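Local coordinates for cytokinesis protein 2 (Saccharomyces cerevisiae, PDB 4WPE) that mediates the cytoskeletal rearrangements needed for cytokinesis, forming a double ring that coincides with the septins and later a ring that colocalizes with the medial actin ring, at residues A91-H96 with T244-E248. Sequence-based numbering, arbitrary orientation.
Sequences ARAQSH and TYILE
The elongated helical bundle of an F-BAR domain, built as a dimer, illustrates how long antiparallel helices can hold a polar cluster in their interior. In the Hof1 domain, residues 91-96 of helix 76-162 run alongside residues 244-248 of helix 170-259. Both segments are regular alpha-helix; their axes approach to 10.1 Å and lie almost exactly antiparallel, at 175°. The register sets Arg92 beside Glu248 (CA to CA 6.3 Å) and, one turn along, Ser95 beside Thr244 (6.0 Å), with 305 Å² buried in all. Glu248 is the hub. Its side chain leaves the helix sideways in an m, t conformation and bends inward, so that OE2 accepts two hydrogen bonds from consecutive turns of the other helix: Arg92, m, t, m over chi1 to chi3, brings NH1 to 3.0 Å from OE2, also a salt bridge, and His96, chi1 m and chi2 -111°, brings NE2 to 3.0 Å. The carboxylate oxygen lies near the planes of both donor groups. Helix 37-71 adds Glu51, bonded to His96 ND1, and the Tyr54 hydroxyl, bonded to Arg92 NH1; Glu89, on the same helix as Arg92, forms a salt bridge with its NH2. Tyr245 of the second subunit packs against Arg92 and Glu248, placing the cluster beside the dimer interface. Van der Waals contacts fill in around these bonds, with Leu247 CD2 3.8 Å from Ser95 CB and Thr244 CG2 3.7 Å from His96 NE2. Ser95, with chi1 t, points its hydroxyl across the gap, where OG makes a weak hydrogen bond of 3.4 Å with Thr244 OG1.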
loop_
_atom_site.group_PDB
_atom_site.type_symbol
_atom_site.label_atom_id
_atom_site.label_comp_id
_atom_site.label_asym_id
_atom_site.label_seq_id
_atom_site.Cartn_x
_atom_site.Cartn_y
_atom_site.Cartn_z
ATOM N N ALA A 91 -7.213 8.906 6.041
ATOM C CA ALA A 91 -5.981 9.518 6.527
ATOM C C ALA A 91 -4.761 8.794 5.959
ATOM O O ALA A 91 -3.778 9.428 5.572
ATOM C CB ALA A 91 -5.941 9.514 8.046
ATOM N N ARG A 92 -4.831 7.466 5.915
ATOM C CA ARG A 92 -3.774 6.668 5.299
ATOM C C ARG A 92 -3.663 6.993 3.817
ATOM O O ARG A 92 -2.562 7.161 3.291
ATOM C CB ARG A 92 -4.030 5.171 5.482
ATOM C CG ARG A 92 -3.992 4.697 6.923
ATOM C CD ARG A 92 -3.755 3.193 7.010
ATOM N NE ARG A 92 -4.736 2.414 6.260
ATOM C CZ ARG A 92 -4.488 1.799 5.106
ATOM N NH1 ARG A 92 -3.283 1.873 4.555
ATOM N NH2 ARG A 92 -5.446 1.109 4.502
ATOM N N ALA A 93 -4.814 7.073 3.155
ATOM C CA ALA A 93 -4.870 7.406 1.737
ATOM C C ALA A 93 -4.135 8.714 1.453
ATOM O O ALA A 93 -3.280 8.773 0.570
ATOM C CB ALA A 93 -6.316 7.491 1.271
ATOM N N GLN A 94 -4.457 9.755 2.218
ATOM C CA GLN A 94 -3.791 11.044 2.075
ATOM C C GLN A 94 -2.297 10.931 2.381
ATOM O O GLN A 94 -1.474 11.618 1.773
ATOM C CB GLN A 94 -4.436 12.087 2.990
ATOM N N SER A 95 -1.952 10.054 3.317
ATOM C CA SER A 95 -0.567 9.897 3.742
ATOM C C SER A 95 0.267 9.200 2.674
ATOM O O SER A 95 1.419 9.567 2.430
ATOM C CB SER A 95 -0.497 9.118 5.054
ATOM O OG SER A 95 0.846 8.960 5.473
ATOM N N HIS A 96 -0.316 8.186 2.042
ATOM C CA HIS A 96 0.355 7.495 0.949
ATOM C C HIS A 96 0.425 8.391 -0.280
ATOM O O HIS A 96 1.393 8.343 -1.039
ATOM C CB HIS A 96 -0.358 6.186 0.608
ATOM C CG HIS A 96 -0.101 5.082 1.589
ATOM N ND1 HIS A 96 0.640 3.969 1.274
ATOM C CD2 HIS A 96 -0.496 4.926 2.876
ATOM C CE1 HIS A 96 0.695 3.166 2.327
ATOM N NE2 HIS A 96 0.016 3.725 3.308
ATOM N N THR A 244 4.852 7.780 7.355
ATOM C CA THR A 244 3.589 7.117 7.059
ATOM C C THR A 244 3.303 5.988 8.042
ATOM O O THR A 244 2.224 5.922 8.627
ATOM C CB THR A 244 3.573 6.543 5.637
ATOM O OG1 THR A 244 3.813 7.596 4.697
ATOM C CG2 THR A 244 2.226 5.897 5.342
ATOM N N TYR A 245 4.280 5.105 8.221
ATOM C CA TYR A 245 4.121 3.934 9.076
ATOM C C TYR A 245 3.847 4.331 10.524
ATOM O O TYR A 245 3.073 3.676 11.222
ATOM C CB TYR A 245 5.368 3.048 8.997
ATOM C CG TYR A 245 5.775 2.680 7.582
ATOM C CD1 TYR A 245 4.820 2.466 6.596
ATOM C CD2 TYR A 245 7.117 2.556 7.232
ATOM C CE1 TYR A 245 5.187 2.133 5.300
ATOM C CE2 TYR A 245 7.494 2.225 5.940
ATOM C CZ TYR A 245 6.524 2.014 4.979
ATOM O OH TYR A 245 6.889 1.685 3.694
ATOM N N ILE A 246 4.478 5.411 10.972
ATOM C CA ILE A 246 4.274 5.902 12.329
ATOM C C ILE A 246 2.877 6.509 12.454
ATOM O O ILE A 246 2.215 6.366 13.483
ATOM C CB ILE A 246 5.357 6.929 12.723
ATOM C CG1 ILE A 246 6.578 6.203 13.289
ATOM C CG2 ILE A 246 4.842 7.898 13.765
ATOM C CD1 ILE A 246 7.840 7.026 13.274
ATOM N N LEU A 247 2.422 7.162 11.389
ATOM C CA LEU A 247 1.068 7.706 11.353
ATOM C C LEU A 247 0.027 6.592 11.346
ATOM O O LEU A 247 -0.947 6.638 12.100
ATOM C CB LEU A 247 0.878 8.606 10.128
ATOM C CG LEU A 247 -0.561 9.007 9.787
ATOM C CD1 LEU A 247 -0.626 10.480 9.424
ATOM C CD2 LEU A 247 -1.114 8.159 8.646
ATOM N N GLU A 248 0.237 5.598 10.488
ATOM C CA GLU A 248 -0.706 4.492 10.347
ATOM C C GLU A 248 -0.866 3.728 11.655
ATOM O O GLU A 248 -1.934 3.192 11.945
ATOM C CB GLU A 248 -0.261 3.543 9.230
ATOM C CG GLU A 248 -0.307 4.172 7.843
ATOM C CD GLU A 248 0.111 3.216 6.740
ATOM O OE1 GLU A 248 1.328 2.954 6.597
ATOM O OE2 GLU A 248 -0.779 2.733 6.010
#